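Local coordinates for hemoglobin-like protein (Methylacidiphilum infernorum, PDB 4NK2), which probably binds and carries oxygen through its bound heme, as a group II truncated hemoglobin from a thermophilic and acidophilic bacterium, at residues E135-L138 with A139-H143; L93-R96 with S97-V101. One frame throughout, in Å; residues are numbered along the deposited sequence.

Both contacts are helical turns of one truncated-globin fold, and both touch the heme. Contact 2 comes first along the chain, within helix 87-104; contact 1 follows within helix 131-147. Their centres lie about 17 Å apart, yet they meet directly where Tyr141 OH packs 3.8 Å from Val101 CG2. Residues 93-101 line the heme from its propionate edge past pyrrole D, while 135-143 lay Trp137 over pyrroles B and C. By family analogy these helices correspond to E and G, which with B and H build the two-on-two helical sandwich. Two separate turns thus hold different sectors of one porphyrin, one through an arginine and close packing, the other through an indole face.

Contact 1 of 2, residues E135-L138 with A139-H143; sequences EIWL and ACYKH. With HEM (protoporphyrin IX containing Fe), chain C.
Leu138 O is gripped by two backbone donors: Lys142 N at 2.8 Å, in a nearly straight bond, and Tyr141 N through a weak one. The Lys142 bond, with Ala139 N to Glu135 O and Cys140 N to Ile136 O, follows the regular alpha-helical pattern; Tyr141 N bonds Trp137 O weakly too. The next carbonyl, Ala139 O, takes His143 N and, from the opposite face of its plane, His143 ND1 at 2.9 Å.

Because residues four apart stand on one side of a helix, Trp137 and Tyr141 lie side by side. Trp137 CG is anti to the backbone N (chi1 -177°), which carries the indole out over the porphyrin: NE1 sits 3.4 Å from HEM C4B and CZ2 3.4 Å from HEM C1C. On the other indole face Tyr141 presents its CD1-CE1 edge, CD1 lying 3.5 Å from Trp137 CH2, a T-shaped pair with planes at 67°. A broad, flat indole suits a place between macrocycle and phenol ring, and the slim Cys140 fits where the helix meets His70 and Leu74 of helix 53-75.

His70 also bonds Trp137 O and stacks on Tyr141. Held on both faces, the indole is probably kept from turning, and its position is consistent with the tryptophan that lines the distal pocket in group II truncated hemoglobins, so it may limit the room for a ligand near pyrroles B and C.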
loop_
_atom_site.group_PDB
_atom_site.type_symbol
_atom_site.label_atom_id
_atom_site.label_comp_id
_atom_site.label_asym_id
_atom_site.label_seq_id
_atom_site.Cartn_x
_atom_site.Cartn_y
_atom_site.Cartn_z
ATOM N N GLU A 135 1.831 -5.610 13.088
ATOM C CA GLU A 135 2.648 -6.238 14.130
ATOM C C GLU A 135 2.039 -5.999 15.499
ATOM O O GLU A 135 1.950 -6.916 16.320
ATOM C CB GLU A 135 4.088 -5.714 14.101
ATOM C CG GLU A 135 4.846 -6.080 12.836
ATOM C CD GLU A 135 6.343 -5.847 12.970
ATOM O OE1 GLU A 135 6.834 -5.695 14.113
ATOM O OE2 GLU A 135 7.028 -5.828 11.926
ATOM N N ILE A 136 1.616 -4.764 15.742
ATOM C CA ILE A 136 0.995 -4.412 17.020
ATOM C C ILE A 136 -0.353 -5.121 17.200
ATOM O O ILE A 136 -0.647 -5.635 18.274
ATOM C CB ILE A 136 0.818 -2.883 17.162
ATOM C CG1 ILE A 136 2.182 -2.189 17.310
ATOM C CG2 ILE A 136 -0.079 -2.558 18.352
ATOM C CD1 ILE A 136 2.079 -0.651 17.188
ATOM N N TRP A 137 -1.172 -5.156 16.152
ATOM C CA TRP A 137 -2.447 -5.879 16.198
ATOM C C TRP A 137 -2.199 -7.351 16.556
ATOM O O TRP A 137 -2.915 -7.931 17.376
ATOM C CB TRP A 137 -3.137 -5.749 14.837
ATOM C CG TRP A 137 -4.528 -6.356 14.667
ATOM C CD1 TRP A 137 -5.731 -5.702 14.750
ATOM C CD2 TRP A 137 -4.836 -7.706 14.286
ATOM N NE1 TRP A 137 -6.765 -6.570 14.475
ATOM C CE2 TRP A 137 -6.243 -7.806 14.188
ATOM C CE3 TRP A 137 -4.057 -8.844 14.040
ATOM C CZ2 TRP A 137 -6.887 -8.999 13.854
ATOM C CZ3 TRP A 137 -4.695 -10.030 13.698
ATOM C CH2 TRP A 137 -6.097 -10.100 13.618
ATOM N N LEU A 138 -1.174 -7.948 15.955
ATOM C CA LEU A 138 -0.802 -9.336 16.264
ATOM C C LEU A 138 -0.300 -9.534 17.695
ATOM O O LEU A 138 -0.655 -10.521 18.351
ATOM C CB LEU A 138 0.251 -9.841 15.265
ATOM C CG LEU A 138 -0.297 -10.255 13.895
ATOM C CD1 LEU A 138 0.821 -10.676 12.956
ATOM C CD2 LEU A 138 -1.308 -11.410 14.047
ATOM N N ALA A 139 0.537 -8.626 18.191
ATOM C CA ALA A 139 1.061 -8.792 19.551
ATOM C C ALA A 139 -0.064 -8.674 20.559
ATOM O O ALA A 139 -0.056 -9.339 21.603
ATOM C CB ALA A 139 2.141 -7.776 19.845
ATOM N N CYS A 140 -1.027 -7.809 20.259
ATOM C CA CYS A 140 -2.212 -7.704 21.095
ATOM C C CYS A 140 -3.001 -9.007 21.088
ATOM O O CYS A 140 -3.656 -9.342 22.078
ATOM C CB CYS A 140 -3.118 -6.567 20.619
ATOM S SG CYS A 140 -2.457 -4.926 21.005
ATOM N N TYR A 141 -2.984 -9.720 19.965
ATOM C CA TYR A 141 -3.744 -10.965 19.877
ATOM C C TYR A 141 -3.012 -12.083 20.609
ATOM O O TYR A 141 -3.639 -12.909 21.294
ATOM C CB TYR A 141 -3.983 -11.351 18.421
ATOM C CG TYR A 141 -5.429 -11.625 18.111
ATOM C CD1 TYR A 141 -6.048 -11.021 17.028
ATOM C CD2 TYR A 141 -6.171 -12.512 18.885
ATOM C CE1 TYR A 141 -7.368 -11.273 16.720
ATOM C CE2 TYR A 141 -7.502 -12.768 18.585
ATOM C CZ TYR A 141 -8.090 -12.140 17.500
ATOM O OH TYR A 141 -9.417 -12.379 17.184
ATOM N N LYS A 142 -1.690 -12.114 20.468
ATOM C CA LYS A 142 -0.873 -13.087 21.211
ATOM C C LYS A 142 -1.184 -12.991 22.700
ATOM O O LYS A 142 -1.452 -14.007 23.370
ATOM C CB LYS A 142 0.619 -12.832 20.961
ATOM C CG LYS A 142 1.547 -13.867 21.638
ATOM C CD LYS A 142 3.028 -13.483 21.496
ATOM C CE LYS A 142 3.388 -12.306 22.375
ATOM N NZ LYS A 142 4.854 -12.004 22.350
ATOM N N HIS A 143 -1.161 -11.778 23.238
ATOM C CA HIS A 143 -1.514 -11.601 24.654
ATOM C C HIS A 143 -2.948 -11.998 24.992
ATOM O O HIS A 143 -3.180 -12.663 26.014
ATOM C CB HIS A 143 -1.208 -10.179 25.127
ATOM C CG HIS A 143 0.254 -9.937 25.319
ATOM N ND1 HIS A 143 1.056 -9.408 24.332
ATOM C CD2 HIS A 143 1.070 -10.205 26.367
ATOM C CE1 HIS A 143 2.301 -9.330 24.773
ATOM N NE2 HIS A 143 2.335 -9.809 26.006
HETATM C CHA HEM C . -12.835 -3.871 11.316
HETATM C CHB HEM C . -8.282 -2.669 12.419
HETATM C CHC HEM C . -6.775 -7.009 10.778
HETATM C CHD HEM C . -11.359 -8.511 11.489
HETATM C C1A HEM C . -11.747 -3.114 11.673
HETATM C C2A HEM C . -11.724 -1.679 11.948
HETATM C C3A HEM C . -10.447 -1.366 12.253
HETATM C C4A HEM C . -9.637 -2.575 12.176
HETATM C CMA HEM C . -9.877 0.016 12.643
HETATM C CAA HEM C . -12.949 -0.721 11.882
HETATM C CBA HEM C . -12.938 -0.057 10.489
HETATM C CGA HEM C . -14.086 0.901 10.187
HETATM O O1A HEM C . -13.823 2.010 9.640
HETATM O O2A HEM C . -15.277 0.588 10.463
HETATM C C1B HEM C . -7.440 -3.683 11.989
HETATM C C2B HEM C . -5.989 -3.638 11.891
HETATM C C3B HEM C . -5.570 -4.834 11.438
HETATM C C4B HEM C . -6.732 -5.693 11.231
HETATM C CMB HEM C . -5.075 -2.451 12.258
HETATM C CAB HEM C . -4.096 -5.204 11.190
HETATM C CBB HEM C . -3.800 -6.287 10.461
HETATM C C1C HEM C . -7.881 -7.834 10.872
HETATM C C2C HEM C . -7.941 -9.274 10.662
HETATM C C3C HEM C . -9.214 -9.675 10.852
HETATM C C4C HEM C . -10.007 -8.512 11.203
HETATM C CMC HEM C . -6.748 -10.170 10.262
HETATM C CAC HEM C . -9.789 -11.108 10.761
HETATM C CBC HEM C . -8.999 -12.187 10.844
HETATM C C1D HEM C . -12.207 -7.434 11.381
HETATM C C2D HEM C . -13.648 -7.482 11.181
HETATM C C3D HEM C . -14.093 -6.028 11.142
HETATM C C4D HEM C . -12.890 -5.245 11.307
HETATM C CMD HEM C . -14.570 -8.721 11.056
HETATM C CAD HEM C . -15.534 -5.512 10.928
HETATM C CBD HEM C . -15.787 -5.518 9.417
HETATM C CGD HEM C . -17.193 -5.012 9.192
HETATM O O1D HEM C . -17.422 -3.792 9.375
HETATM O O2D HEM C . -18.084 -5.832 8.842
HETATM N NA HEM C . -10.469 -3.617 11.826
HETATM N NB HEM C . -7.839 -4.948 11.582
HETATM N NC HEM C . -9.165 -7.423 11.204
HETATM N ND HEM C . -11.810 -6.108 11.448
HETATM FE FE HEM C . -9.806 -5.525 11.422
#

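Contact 2 of 2, residues L93-R96 with S97-V101; sequences LVKR and SADFV. With HEM (protoporphyrin IX containing Fe), chain C.
Lys95 and Asp99, one turn apart, form a salt bridge: NZ meets the syn lone pair of OD2 at 2.8 Å. The lysine chain reaches forward along the helix, bent at chi2 and chi4, while the other carboxylate oxygen pairs with Arg64 of helix 53-75. An aspartate suits the place because its two oxygens can each take one cation; an alanine here has no carboxylate, which would probably leave Lys95 and Arg64 without their shared mate and weaken a tie between the two helices.

Backbone bonds supply the frame, among them Asp99 N to Lys95 O and the nearly straight Ser97 N to Leu93 O (170°). Leu93 O accepts a hydrogen bond from a water at 2.8 Å, and the same water lies 3.0 Å from Ser97 OG, bridging the turn beside the heme.

Helix 87-104 probably corresponds to helix E of the two-on-two globin sandwich, the one that runs past the distal side of the heme. Its polar grip on the cofactor comes from Arg96, whose chain is extended from CG to NE and whose NH1 donates a hydrogen bond to HEM O1D at 3.1 Å, the oxygen near the guanidinium plane. Arg115 joins it in binding the heme, so two arginines gather around the acidic edge.

Packing contacts take over along the ring. Leu93 CD1 packs 3.7 Å from HEM CAA. The small Ser97 lets the helix come close, with OG 3.6 Å from HEM C2D. Phe100 CB lies 3.5 Å from the methyl HEM CMD, while its ring reaches the vinyl carbon CAC and meets Tyr111 edge-to-face.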
loop_
_atom_site.group_PDB
_atom_site.type_symbol
_atom_site.label_atom_id
_atom_site.label_comp_id
_atom_site.label_asym_id
_atom_site.label_seq_id
_atom_site.Cartn_x
_atom_site.Cartn_y
_atom_site.Cartn_z
ATOM N N LEU A 93 -18.436 -2.575 16.560
ATOM C CA LEU A 93 -17.281 -3.210 15.923
ATOM C C LEU A 93 -16.822 -4.478 16.650
ATOM O O LEU A 93 -16.480 -5.466 16.009
ATOM C CB LEU A 93 -16.123 -2.216 15.763
ATOM C CG LEU A 93 -16.415 -1.017 14.853
ATOM C CD1 LEU A 93 -15.220 -0.078 14.739
ATOM C CD2 LEU A 93 -16.844 -1.477 13.470
ATOM N N VAL A 94 -16.800 -4.459 17.980
ATOM C CA VAL A 94 -16.422 -5.662 18.715
ATOM C C VAL A 94 -17.366 -6.811 18.378
ATOM O O VAL A 94 -16.933 -7.961 18.241
ATOM C CB VAL A 94 -16.381 -5.439 20.236
ATOM C CG1 VAL A 94 -16.176 -6.785 20.966
ATOM C CG2 VAL A 94 -15.255 -4.470 20.602
ATOM N N LYS A 95 -18.649 -6.510 18.248
ATOM C CA LYS A 95 -19.647 -7.499 17.874
ATOM C C LYS A 95 -19.416 -8.101 16.504
ATOM O O LYS A 95 -19.476 -9.296 16.351
ATOM C CB LYS A 95 -21.046 -6.904 17.926
ATOM C CG LYS A 95 -22.127 -7.931 18.150
ATOM C CD LYS A 95 -23.355 -7.623 17.355
ATOM C CE LYS A 95 -24.298 -8.804 17.363
ATOM N NZ LYS A 95 -24.533 -9.347 16.002
ATOM N N ARG A 96 -19.176 -7.259 15.512
ATOM C CA ARG A 96 -18.874 -7.712 14.155
ATOM C C ARG A 96 -17.644 -8.612 14.132
ATOM O O ARG A 96 -17.649 -9.652 13.481
ATOM C CB ARG A 96 -18.614 -6.515 13.229
ATOM C CG ARG A 96 -19.821 -5.606 13.020
ATOM C CD ARG A 96 -19.440 -4.384 12.207
ATOM N NE ARG A 96 -20.497 -3.385 12.266
ATOM C CZ ARG A 96 -20.457 -2.220 11.625
ATOM N NH1 ARG A 96 -19.409 -1.914 10.874
ATOM N NH2 ARG A 96 -21.467 -1.374 11.732
ATOM N N SER A 97 -16.573 -8.206 14.811
ATOM C CA SER A 97 -15.365 -9.029 14.828
ATOM C C SER A 97 -15.614 -10.357 15.509
ATOM O O SER A 97 -15.093 -11.396 15.079
ATOM C CB SER A 97 -14.220 -8.314 15.548
ATOM O OG SER A 97 -13.740 -7.242 14.768
ATOM N N ALA A 98 -16.402 -10.334 16.580
ATOM C CA ALA A 98 -16.638 -11.568 17.328
ATOM C C ALA A 98 -17.517 -12.499 16.490
ATOM O O ALA A 98 -17.250 -13.719 16.408
ATOM C CB ALA A 98 -17.254 -11.274 18.678
ATOM N N ASP A 99 -18.550 -11.935 15.853
ATOM C CA ASP A 99 -19.358 -12.726 14.917
ATOM C C ASP A 99 -18.486 -13.338 13.828
ATOM O O ASP A 99 -18.649 -14.505 13.484
ATOM C CB ASP A 99 -20.454 -11.886 14.248
ATOM C CG ASP A 99 -21.568 -11.484 15.202
ATOM O OD1 ASP A 99 -21.683 -12.072 16.302
ATOM O OD2 ASP A 99 -22.339 -10.569 14.833
ATOM N N PHE A 100 -17.571 -12.554 13.270
ATOM C CA PHE A 100 -16.681 -13.069 12.226
ATOM C C PHE A 100 -15.806 -14.224 12.748
ATOM O O PHE A 100 -15.685 -15.276 12.117
ATOM C CB PHE A 100 -15.796 -11.940 11.679
ATOM C CG PHE A 100 -14.888 -12.364 10.551
ATOM C CD1 PHE A 100 -15.398 -12.612 9.281
ATOM C CD2 PHE A 100 -13.523 -12.497 10.758
ATOM C CE1 PHE A 100 -14.563 -13.008 8.237
ATOM C CE2 PHE A 100 -12.681 -12.903 9.724
ATOM C CZ PHE A 100 -13.205 -13.150 8.457
ATOM N N VAL A 101 -15.177 -14.018 13.899
ATOM C CA VAL A 101 -14.299 -15.035 14.475
ATOM C C VAL A 101 -15.055 -16.314 14.801
ATOM O O VAL A 101 -14.576 -17.418 14.511
ATOM C CB VAL A 101 -13.619 -14.522 15.760
ATOM C CG1 VAL A 101 -12.996 -15.678 16.540
ATOM C CG2 VAL A 101 -12.556 -13.444 15.412
HETATM C CHA HEM C . -12.835 -3.871 11.316
HETATM C CHB HEM C . -8.282 -2.669 12.419
HETATM C CHC HEM C . -6.775 -7.009 10.778
HETATM C CHD HEM C . -11.359 -8.511 11.489
HETATM C C1A HEM C . -11.747 -3.114 11.673
HETATM C C2A HEM C . -11.724 -1.679 11.948
HETATM C C3A HEM C . -10.447 -1.366 12.253
HETATM C C4A HEM C . -9.637 -2.575 12.176
HETATM C CMA HEM C . -9.877 0.016 12.643
HETATM C CAA HEM C . -12.949 -0.721 11.882
HETATM C CBA HEM C . -12.938 -0.057 10.489
HETATM C CGA HEM C . -14.086 0.901 10.187
HETATM O O1A HEM C . -13.823 2.010 9.640
HETATM O O2A HEM C . -15.277 0.588 10.463
HETATM C C1B HEM C . -7.440 -3.683 11.989
HETATM C C2B HEM C . -5.989 -3.638 11.891
HETATM C C3B HEM C . -5.570 -4.834 11.438
HETATM C C4B HEM C . -6.732 -5.693 11.231
HETATM C CMB HEM C . -5.075 -2.451 12.258
HETATM C CAB HEM C . -4.096 -5.204 11.190
HETATM C CBB HEM C . -3.800 -6.287 10.461
HETATM C C1C HEM C . -7.881 -7.834 10.872
HETATM C C2C HEM C . -7.941 -9.274 10.662
HETATM C C3C HEM C . -9.214 -9.675 10.852
HETATM C C4C HEM C . -10.007 -8.512 11.203
HETATM C CMC HEM C . -6.748 -10.170 10.262
HETATM C CAC HEM C . -9.789 -11.108 10.761
HETATM C CBC HEM C . -8.999 -12.187 10.844
HETATM C C1D HEM C . -12.207 -7.434 11.381
HETATM C C2D HEM C . -13.648 -7.482 11.181
HETATM C C3D HEM C . -14.093 -6.028 11.142
HETATM C C4D HEM C . -12.890 -5.245 11.307
HETATM C CMD HEM C . -14.570 -8.721 11.056
HETATM C CAD HEM C . -15.534 -5.512 10.928
HETATM C CBD HEM C . -15.787 -5.518 9.417
HETATM C CGD HEM C . -17.193 -5.012 9.192
HETATM O O1D HEM C . -17.422 -3.792 9.375
HETATM O O2D HEM C . -18.084 -5.832 8.842
HETATM N NA HEM C . -10.469 -3.617 11.826
HETATM N NB HEM C . -7.839 -4.948 11.582
HETATM N NC HEM C . -9.165 -7.423 11.204
HETATM N ND HEM C . -11.810 -6.108 11.448
HETATM FE FE HEM C . -9.806 -5.525 11.422
HETATM O O HOH W 1 -14.933 -4.611 13.814
#